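Local coordinates for FAA hydrolase family protein (Pseudomonas aeruginosa, PDB 6J5Y) that probably hydrolyses fumarylpyruvate, holding pyruvate on a manganese ion in its active-site pocket, at residues H80-L85 with E205-V210; A34-E39 with T201-G206; R25-G30 with F191-G196. All coordinates share one frame; numbering follows the deposited sequence.

Overall arrangement
Contacts 1 and 2 adjoin, their centres about 9 Å apart, and share Glu205 and Gly206; contact 3 is centred about 21 Å from the centre of contact 1, across the middle of the chain, and about 20 Å from that of contact 2. The first two are partly buried and largely polar: contact 1 joins the metal-binding strand 79-89 to strand 208-209, and contact 2 sets helix 34-39 against the loop leading there. Contact 3 is more buried and mainly aromatic, joining strand 26-30 to the connection between helix 180-190 and strand 198-200. Contacts 1 and 3 reach the same mixed sheet, and all three include residues of the pyruvate pocket, the third through the far end of its strand.

Contact 1 of 3, residues H80-L85 with E205-V210; sequences HYEIEL and EGVGAV. With MN (manganese (II) ion), chain C; PYR (pyruvic acid), chain B.
Tyr81 and His80 lie against the backbone of Gly206 to Ala209, and Val207 packs beside Glu82. With CG set between its own backbone N and carbonyl carbon (chi1 58°), the Tyr81 ring lies across the 205-210 segment, one face over the Gly208 N and its edge toward Val210. Its hydroxyl OH donates to Gly206 O at 2.7 Å, meeting the oxygen in the carbonyl plane. The backbone bond from Tyr81 N to Gly208 O is longer, 3.2 Å. Gly208 has no side chain, and the phenol packs directly on its main chain. The imidazole of His80 flanks the same glycine: Gly208 CA makes a CH-pi contact 3.9 Å from the His80 ring centroid, and the Ala209 N lies above the same face, nearer the rim. His80 and Ala209 form an antiparallel non-hydrogen-bonded pair, where the backbones approach closely and His80 CA makes a CH...O contact of 3.2 Å with Gly208 O. Val207 runs alongside Glu82, its CG1 3.9 Å from Glu82 CG. From there the extended Glu82 chain carries OE1 to manganese at 2.2 Å, and Glu84 OE2 binds it at 2.0 Å. Asp113, two pyruvate oxygens and a water complete the shell; that water also donates to Glu84 OE1, 2.8 Å away. The other Glu82 oxygen, OE2, forms a salt bridge with Arg117, and Gly202 N holds Glu84 OE1, so second-shell donors restrain both carboxylates. Tyr81 O is buried by the contact and has no partner in the model. Pyruvate chelates the metal through one carboxylate oxygen and the keto oxygen, and this two-point grip would be expected to polarise the keto carbonyl, consistent with a role for the ion in binding the pyruvate part of the substrate.

Contact 2 of 3, residues A34-E39 with T201-G206; sequences AAHARE and TGTPEG. With PYR (pyruvic acid), chain B.
A single backbone N-H, that of Gly206, is shared by both oxygens of the Glu39 carboxylate, lying 3.1 Å from Glu39 OE1 and 2.9 Å from Glu39 OE2. It meets them on their syn side, about 25° out of the carboxylate plane. Glu39 OE2 accepts again on its anti lone pair, from His36 ND1 at 2.7 Å, a bond that lies in the imidazole plane. Gly206 N thus fixes the carboxylate, and the carboxylate fixes the turn of the histidine ring. His36 holds CG anti to its backbone N (chi1 -179°), which carries the ring off helix 34-39 to the rim of the pyruvate site. Thr203 CG2 packs over one face, making a CH-pi contact 3.8 Å from the His36 ring centroid, while the ring edge at His36 CD2 lies 3.3 Å from pyruvate OXT. Thr203 is itself held, its OG1 bonded to Ile83 O and to Gln169, and its N gives a weak bond to pyruvate O. One helical turn back from Glu39, Ala35 CB touches Glu205 OE1 at 3.3 Å, where the bent Glu205 side chain folds back along the helix. His36, held by Glu39 from the same short helix and set edge-on to the metal-bound pyruvate beside the Gly202-Thr203 loop, is part of the ligand pocket of this FAA-hydrolase family protein.

Contact 3 of 3, residues R25-G30 with F191-G196; sequences RVYCVG and FELRPG. With PYR (pyruvic acid), chain B.
Tyr27 reaches from strand 26-30 onto Phe191, its CE1 over one face of the phenyl ring and 3.6 Å from Phe191 CD2. The two rings meet obliquely, planes at 42° and centroids 5.0 Å apart, while the phenol oxygen Tyr27 OH rests 3.3 Å from Phe191 CB. On the same side of the Tyr27 ring plane, CE2 lies 3.9 Å from Leu193 CD2, so Phe191 and Leu193 both border one side of the phenol. Arg25, extended from CG to NE, donates from NH1 to Tyr27 OH at 3.0 Å. The same NH1 brushes Phe191 CD1, with the guanidinium plane almost perpendicular to the phenyl ring. Tyr27 OH in turn donates to a water, which passes a bond on to Glu192 O at 2.9 Å and thereby bridges strand and loop. These residues join the mixed sheet of the FAA-hydrolase fold, in which strand 26-30 runs parallel to strand 198-200, to the loop that leads from helix 180-190 into that second strand. Farther out, Leu187 of the helix packs on Tyr27, and Val184 and Ser188 pack on Leu193. Asp197 accepts from Arg25 N through one oxygen and from Arg194 N through the other, tying Arg25 to the loop. At the opposite end of the strand, Gly30 CA comes within 3.6 Å of pyruvate CA.

Contact 1 of 3, residues H80-L85 with E205-V210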
loop_
_atom_site.group_PDB
_atom_site.type_symbol
_atom_site.label_atom_id
_atom_site.label_comp_id
_atom_site.label_asym_id
_atom_site.label_seq_id
_atom_site.Cartn_x
_atom_site.Cartn_y
_atom_site.Cartn_z
ATOM N N HIS A 80 -11.236 0.060 -7.731
ATOM C CA HIS A 80 -11.086 -0.925 -6.633
ATOM C C HIS A 80 -10.310 -0.372 -5.440
ATOM O O HIS A 80 -9.261 0.286 -5.614
ATOM C CB HIS A 80 -10.446 -2.223 -7.113
ATOM C CG HIS A 80 -11.409 -3.118 -7.815
ATOM N ND1 HIS A 80 -11.367 -4.495 -7.675
ATOM C CD2 HIS A 80 -12.453 -2.844 -8.622
ATOM C CE1 HIS A 80 -12.332 -5.042 -8.408
ATOM N NE2 HIS A 80 -13.024 -4.050 -8.981
ATOM N N TYR A 81 -10.831 -0.668 -4.251
ATOM C CA TYR A 81 -10.103 -0.564 -2.966
ATOM C C TYR A 81 -9.232 -1.813 -2.838
ATOM O O TYR A 81 -9.596 -2.853 -3.435
ATOM C CB TYR A 81 -11.063 -0.472 -1.781
ATOM C CG TYR A 81 -12.002 -1.644 -1.682
ATOM C CD1 TYR A 81 -11.594 -2.842 -1.115
ATOM C CD2 TYR A 81 -13.274 -1.579 -2.217
ATOM C CE1 TYR A 81 -12.435 -3.940 -1.069
ATOM C CE2 TYR A 81 -14.141 -2.659 -2.135
ATOM C CZ TYR A 81 -13.722 -3.844 -1.562
ATOM O OH TYR A 81 -14.563 -4.921 -1.505
ATOM N N GLU A 82 -8.108 -1.679 -2.129
ATOM C CA GLU A 82 -7.248 -2.804 -1.671
ATOM C C GLU A 82 -6.569 -2.403 -0.359
ATOM O O GLU A 82 -5.648 -1.545 -0.447
ATOM C CB GLU A 82 -6.132 -3.080 -2.683
ATOM C CG GLU A 82 -6.572 -3.521 -4.069
ATOM C CD GLU A 82 -5.431 -4.003 -4.958
ATOM O OE1 GLU A 82 -4.283 -3.925 -4.529
ATOM O OE2 GLU A 82 -5.689 -4.416 -6.093
ATOM N N ILE A 83 -6.951 -2.974 0.802
ATOM C CA ILE A 83 -6.296 -2.627 2.103
ATOM C C ILE A 83 -4.937 -3.332 2.158
ATOM O O ILE A 83 -4.844 -4.482 1.672
ATOM C CB ILE A 83 -7.201 -2.955 3.309
ATOM C CG1 ILE A 83 -6.766 -2.201 4.562
ATOM C CG2 ILE A 83 -7.292 -4.444 3.564
ATOM C CD1 ILE A 83 -6.838 -0.697 4.427
ATOM N N GLU A 84 -3.903 -2.673 2.699
ATOM C CA GLU A 84 -2.528 -3.241 2.700
ATOM C C GLU A 84 -1.758 -2.727 3.923
ATOM O O GLU A 84 -1.922 -1.525 4.273
ATOM C CB GLU A 84 -1.781 -2.881 1.405
ATOM C CG GLU A 84 -2.561 -3.131 0.130
ATOM C CD GLU A 84 -1.749 -3.431 -1.125
ATOM O OE1 GLU A 84 -0.477 -3.436 -1.061
ATOM O OE2 GLU A 84 -2.389 -3.684 -2.169
ATOM N N LEU A 85 -0.965 -3.610 4.535
ATOM C CA LEU A 85 0.132 -3.218 5.453
ATOM C C LEU A 85 1.236 -2.529 4.645
ATOM O O LEU A 85 1.717 -3.110 3.648
ATOM C CB LEU A 85 0.672 -4.435 6.203
ATOM C CG LEU A 85 1.900 -4.190 7.082
ATOM C CD1 LEU A 85 1.547 -3.393 8.319
ATOM C CD2 LEU A 85 2.544 -5.508 7.467
ATOM N N GLU A 205 -7.917 -11.216 0.124
ATOM C CA GLU A 205 -9.093 -11.475 -0.742
ATOM C C GLU A 205 -10.200 -10.475 -0.374
ATOM O O GLU A 205 -10.138 -9.917 0.705
ATOM C CB GLU A 205 -9.535 -12.941 -0.591
ATOM C CG GLU A 205 -10.162 -13.288 0.753
ATOM C CD GLU A 205 -9.225 -13.522 1.934
ATOM O OE1 GLU A 205 -8.005 -13.257 1.795
ATOM O OE2 GLU A 205 -9.712 -13.980 2.999
ATOM N N GLY A 206 -11.185 -10.273 -1.245
ATOM C CA GLY A 206 -12.372 -9.454 -0.958
ATOM C C GLY A 206 -12.303 -8.074 -1.578
ATOM O O GLY A 206 -13.122 -7.237 -1.203
ATOM N N VAL A 207 -11.343 -7.835 -2.470
ATOM C CA VAL A 207 -11.244 -6.563 -3.247
ATOM C C VAL A 207 -12.516 -6.400 -4.082
ATOM O O VAL A 207 -13.101 -7.403 -4.504
ATOM C CB VAL A 207 -10.008 -6.515 -4.161
ATOM C CG1 VAL A 207 -8.716 -6.760 -3.400
ATOM C CG2 VAL A 207 -10.145 -7.482 -5.327
ATOM N N GLY A 208 -12.869 -5.157 -4.382
ATOM C CA GLY A 208 -14.114 -4.825 -5.079
ATOM C C GLY A 208 -14.140 -3.380 -5.505
ATOM O O GLY A 208 -13.263 -2.556 -5.028
ATOM N N ALA A 209 -15.114 -3.089 -6.363
ATOM C CA ALA A 209 -15.435 -1.750 -6.866
ATOM C C ALA A 209 -15.998 -0.912 -5.718
ATOM O O ALA A 209 -16.533 -1.425 -4.721
ATOM C CB ALA A 209 -16.384 -1.813 -8.042
ATOM N N VAL A 210 -15.823 0.373 -5.858
ATOM C CA VAL A 210 -16.362 1.364 -4.907
ATOM C C VAL A 210 -16.958 2.446 -5.811
ATOM O O VAL A 210 -16.417 2.615 -6.925
ATOM C CB VAL A 210 -15.208 1.764 -3.967
ATOM C CG1 VAL A 210 -14.355 2.899 -4.490
ATOM C CG2 VAL A 210 -15.677 2.026 -2.558
HETATM MN MN MN C . -2.162 -4.019 -4.086
HETATM C C PYR B . -2.240 -6.821 -5.029
HETATM O O PYR B . -2.200 -6.155 -3.974
HETATM O OXT PYR B . -2.368 -8.068 -5.023
HETATM C CA PYR B . -2.081 -6.157 -6.146
HETATM O O3 PYR B . -1.853 -4.943 -6.065
HETATM C CB PYR B . -2.117 -6.754 -7.522
HETATM O O HOH W 1 -0.021 -3.965 -3.774
#

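Contact 2 of 3, residues A34-E39 with T201-G206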
loop_
_atom_site.group_PDB
_atom_site.type_symbol
_atom_site.label_atom_id
_atom_site.label_comp_id
_atom_site.label_asym_id
_atom_site.label_seq_id
_atom_site.Cartn_x
_atom_site.Cartn_y
_atom_site.Cartn_z
ATOM N N ALA A 34 -2.529 -15.735 -0.742
ATOM C CA ALA A 34 -2.934 -16.898 -1.570
ATOM C C ALA A 34 -4.413 -16.760 -1.937
ATOM O O ALA A 34 -4.741 -16.906 -3.123
ATOM C CB ALA A 34 -2.650 -18.193 -0.832
ATOM N N ALA A 35 -5.270 -16.418 -0.967
ATOM C CA ALA A 35 -6.739 -16.317 -1.163
ATOM C C ALA A 35 -7.032 -15.248 -2.221
ATOM O O ALA A 35 -7.877 -15.500 -3.092
ATOM C CB ALA A 35 -7.441 -16.047 0.149
ATOM N N HIS A 36 -6.345 -14.101 -2.182
ATOM C CA HIS A 36 -6.499 -13.022 -3.201
ATOM C C HIS A 36 -6.022 -13.486 -4.585
ATOM O O HIS A 36 -6.743 -13.232 -5.572
ATOM C CB HIS A 36 -5.753 -11.748 -2.792
ATOM C CG HIS A 36 -5.922 -10.646 -3.779
ATOM N ND1 HIS A 36 -7.165 -10.202 -4.179
ATOM C CD2 HIS A 36 -5.019 -9.919 -4.469
ATOM C CE1 HIS A 36 -7.012 -9.238 -5.069
ATOM N NE2 HIS A 36 -5.707 -9.041 -5.254
ATOM N N ALA A 37 -4.837 -14.104 -4.678
ATOM C CA ALA A 37 -4.309 -14.683 -5.941
ATOM C C ALA A 37 -5.372 -15.581 -6.588
ATOM O O ALA A 37 -5.647 -15.394 -7.803
ATOM C CB ALA A 37 -3.018 -15.446 -5.688
ATOM N N ARG A 38 -5.958 -16.497 -5.807
ATOM C CA ARG A 38 -6.987 -17.474 -6.266
ATOM C C ARG A 38 -8.231 -16.728 -6.768
ATOM O O ARG A 38 -8.722 -17.086 -7.867
ATOM C CB ARG A 38 -7.363 -18.465 -5.158
ATOM C CG ARG A 38 -6.384 -19.620 -4.983
ATOM C CD ARG A 38 -6.956 -20.751 -4.131
ATOM N NE ARG A 38 -8.001 -20.290 -3.215
ATOM C CZ ARG A 38 -7.839 -19.970 -1.929
ATOM N NH1 ARG A 38 -6.661 -20.071 -1.335
ATOM N NH2 ARG A 38 -8.879 -19.543 -1.233
ATOM N N GLU A 39 -8.721 -15.715 -6.039
ATOM C CA GLU A 39 -9.957 -14.978 -6.440
ATOM C C GLU A 39 -9.706 -14.219 -7.758
ATOM O O GLU A 39 -10.670 -13.986 -8.503
ATOM C CB GLU A 39 -10.478 -14.092 -5.300
ATOM C CG GLU A 39 -9.841 -12.724 -5.195
ATOM C CD GLU A 39 -10.478 -11.752 -4.208
ATOM O OE1 GLU A 39 -11.674 -11.915 -3.883
ATOM O OE2 GLU A 39 -9.785 -10.813 -3.783
ATOM N N THR A 201 2.530 -4.116 0.901
ATOM C CA THR A 201 2.866 -5.557 0.941
ATOM C C THR A 201 1.808 -6.419 0.247
ATOM O O THR A 201 1.995 -7.661 0.245
ATOM C CB THR A 201 3.062 -5.989 2.389
ATOM O OG1 THR A 201 1.885 -5.674 3.135
ATOM C CG2 THR A 201 4.274 -5.306 2.991
ATOM N N GLY A 202 0.746 -5.829 -0.294
ATOM C CA GLY A 202 -0.290 -6.561 -1.053
ATOM C C GLY A 202 -1.601 -6.644 -0.293
ATOM O O GLY A 202 -1.636 -6.325 0.924
ATOM N N THR A 203 -2.652 -7.105 -0.959
ATOM C CA THR A 203 -4.025 -7.071 -0.408
ATOM C C THR A 203 -4.606 -8.480 -0.279
ATOM O O THR A 203 -4.427 -9.335 -1.148
ATOM C CB THR A 203 -4.902 -6.132 -1.235
ATOM O OG1 THR A 203 -6.019 -5.790 -0.414
ATOM C CG2 THR A 203 -5.316 -6.721 -2.572
ATOM N N PRO A 204 -5.317 -8.748 0.839
ATOM C CA PRO A 204 -5.993 -10.026 1.029
ATOM C C PRO A 204 -7.201 -10.094 0.089
ATOM O O PRO A 204 -7.415 -9.180 -0.691
ATOM C CB PRO A 204 -6.353 -10.051 2.524
ATOM C CG PRO A 204 -6.373 -8.593 2.960
ATOM C CD PRO A 204 -5.537 -7.820 1.963
ATOM N N GLU A 205 -7.917 -11.216 0.124
ATOM C CA GLU A 205 -9.093 -11.475 -0.742
ATOM C C GLU A 205 -10.200 -10.475 -0.374
ATOM O O GLU A 205 -10.138 -9.917 0.705
ATOM C CB GLU A 205 -9.535 -12.941 -0.591
ATOM C CG GLU A 205 -10.162 -13.288 0.753
ATOM C CD GLU A 205 -9.225 -13.522 1.934
ATOM O OE1 GLU A 205 -8.005 -13.257 1.795
ATOM O OE2 GLU A 205 -9.712 -13.980 2.999
ATOM N N GLY A 206 -11.185 -10.273 -1.245
ATOM C CA GLY A 206 -12.372 -9.454 -0.958
ATOM C C GLY A 206 -12.303 -8.074 -1.578
ATOM O O GLY A 206 -13.122 -7.237 -1.203
HETATM C C PYR B . -2.240 -6.821 -5.029
HETATM O O PYR B . -2.200 -6.155 -3.974
HETATM O OXT PYR B . -2.368 -8.068 -5.023
HETATM C CA PYR B . -2.081 -6.157 -6.146
HETATM O O3 PYR B . -1.853 -4.943 -6.065
HETATM C CB PYR B . -2.117 -6.754 -7.522
#

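Contact 3 of 3, residues R25-G30 with F191-G196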
loop_
_atom_site.group_PDB
_atom_site.type_symbol
_atom_site.label_atom_id
_atom_site.label_comp_id
_atom_site.label_asym_id
_atom_site.label_seq_id
_atom_site.Cartn_x
_atom_site.Cartn_y
_atom_site.Cartn_z
ATOM N N ARG A 25 10.503 6.334 -2.697
ATOM C CA ARG A 25 9.869 5.534 -3.776
ATOM C C ARG A 25 8.709 4.749 -3.163
ATOM O O ARG A 25 8.743 4.486 -1.985
ATOM C CB ARG A 25 10.818 4.531 -4.424
ATOM C CG ARG A 25 11.896 5.150 -5.294
ATOM C CD ARG A 25 12.578 4.129 -6.165
ATOM N NE ARG A 25 13.693 4.690 -6.876
ATOM C CZ ARG A 25 14.633 3.987 -7.478
ATOM N NH1 ARG A 25 14.596 2.671 -7.477
ATOM N NH2 ARG A 25 15.616 4.610 -8.079
ATOM N N VAL A 26 7.770 4.309 -3.990
ATOM C CA VAL A 26 6.625 3.532 -3.461
ATOM C C VAL A 26 6.577 2.205 -4.205
ATOM O O VAL A 26 6.353 2.202 -5.386
ATOM C CB VAL A 26 5.303 4.304 -3.485
ATOM C CG1 VAL A 26 4.187 3.480 -2.890
ATOM C CG2 VAL A 26 5.451 5.619 -2.751
ATOM N N TYR A 27 6.895 1.158 -3.472
ATOM C CA TYR A 27 6.947 -0.211 -4.023
ATOM C C TYR A 27 5.671 -0.876 -3.569
ATOM O O TYR A 27 5.235 -0.591 -2.440
ATOM C CB TYR A 27 8.173 -0.965 -3.520
ATOM C CG TYR A 27 9.496 -0.443 -4.021
ATOM C CD1 TYR A 27 9.890 -0.645 -5.333
ATOM C CD2 TYR A 27 10.324 0.297 -3.201
ATOM C CE1 TYR A 27 11.110 -0.188 -5.803
ATOM C CE2 TYR A 27 11.556 0.743 -3.649
ATOM C CZ TYR A 27 11.943 0.523 -4.960
ATOM O OH TYR A 27 13.155 0.986 -5.385
ATOM N N CYS A 28 5.130 -1.743 -4.414
ATOM C CA CYS A 28 3.883 -2.473 -4.139
ATOM C C CYS A 28 4.141 -3.931 -4.488
ATOM O O CYS A 28 4.853 -4.197 -5.506
ATOM C CB CYS A 28 2.704 -1.914 -4.930
ATOM S SG CYS A 28 2.369 -0.156 -4.653
ATOM N N VAL A 29 3.641 -4.834 -3.649
ATOM C CA VAL A 29 3.710 -6.296 -3.928
ATOM C C VAL A 29 2.338 -6.739 -4.435
ATOM O O VAL A 29 1.313 -6.449 -3.754
ATOM C CB VAL A 29 4.161 -7.124 -2.710
ATOM C CG1 VAL A 29 4.428 -8.563 -3.133
ATOM C CG2 VAL A 29 5.388 -6.546 -2.024
ATOM N N GLY A 30 2.316 -7.396 -5.591
ATOM C CA GLY A 30 1.086 -7.950 -6.177
ATOM C C GLY A 30 0.954 -9.436 -5.895
ATOM O O GLY A 30 1.996 -10.159 -5.892
ATOM N N PHE A 191 16.559 -3.436 -6.655
ATOM C CA PHE A 191 16.698 -1.977 -6.416
ATOM C C PHE A 191 17.498 -1.776 -5.130
ATOM O O PHE A 191 17.327 -2.571 -4.176
ATOM C CB PHE A 191 15.330 -1.303 -6.243
ATOM C CG PHE A 191 14.286 -1.665 -7.270
ATOM C CD1 PHE A 191 14.226 -1.006 -8.498
ATOM C CD2 PHE A 191 13.362 -2.670 -7.016
ATOM C CE1 PHE A 191 13.263 -1.344 -9.439
ATOM C CE2 PHE A 191 12.409 -3.008 -7.956
ATOM C CZ PHE A 191 12.363 -2.350 -9.168
ATOM N N GLU A 192 18.303 -0.719 -5.057
ATOM C CA GLU A 192 18.891 -0.307 -3.763
ATOM C C GLU A 192 17.788 0.346 -2.920
ATOM O O GLU A 192 17.298 1.409 -3.286
ATOM C CB GLU A 192 20.053 0.663 -3.951
ATOM C CG GLU A 192 20.708 1.011 -2.636
ATOM C CD GLU A 192 21.840 2.010 -2.743
ATOM O OE1 GLU A 192 22.055 2.538 -3.852
ATOM O OE2 GLU A 192 22.462 2.286 -1.721
ATOM N N LEU A 193 17.422 -0.240 -1.784
ATOM C CA LEU A 193 16.406 0.405 -0.927
ATOM C C LEU A 193 17.088 1.578 -0.227
ATOM O O LEU A 193 18.302 1.541 -0.050
ATOM C CB LEU A 193 15.810 -0.604 0.054
ATOM C CG LEU A 193 15.141 -1.808 -0.597
ATOM C CD1 LEU A 193 14.481 -2.684 0.457
ATOM C CD2 LEU A 193 14.130 -1.379 -1.656
ATOM N N ARG A 194 16.342 2.631 0.040
ATOM C CA ARG A 194 16.887 3.844 0.706
ATOM C C ARG A 194 15.882 4.307 1.741
ATOM O O ARG A 194 14.693 3.974 1.653
ATOM C CB ARG A 194 17.139 4.951 -0.330
ATOM C CG ARG A 194 18.199 4.611 -1.363
ATOM C CD ARG A 194 19.590 4.526 -0.782
ATOM N NE ARG A 194 19.980 5.840 -0.290
ATOM C CZ ARG A 194 20.741 6.068 0.771
ATOM N NH1 ARG A 194 21.157 5.073 1.535
ATOM N NH2 ARG A 194 21.035 7.311 1.105
ATOM N N PRO A 195 16.313 5.142 2.716
ATOM C CA PRO A 195 15.387 5.692 3.695
ATOM C C PRO A 195 14.322 6.497 2.945
ATOM O O PRO A 195 14.669 7.168 1.986
ATOM C CB PRO A 195 16.260 6.542 4.634
ATOM C CG PRO A 195 17.654 5.989 4.428
ATOM C CD PRO A 195 17.705 5.562 2.967
ATOM N N GLY A 196 13.061 6.376 3.374
ATOM C CA GLY A 196 11.918 7.064 2.753
ATOM C C GLY A 196 11.091 6.138 1.889
ATOM O O GLY A 196 9.935 6.488 1.605
HETATM C C PYR B . -2.240 -6.821 -5.029
HETATM O O PYR B . -2.200 -6.155 -3.974
HETATM O OXT PYR B . -2.368 -8.068 -5.023
HETATM C CA PYR B . -2.081 -6.157 -6.146
HETATM O O3 PYR B . -1.853 -4.943 -6.065
HETATM C CB PYR B . -2.117 -6.754 -7.522
HETATM O O HOH W 2 14.524 2.230 -3.676
#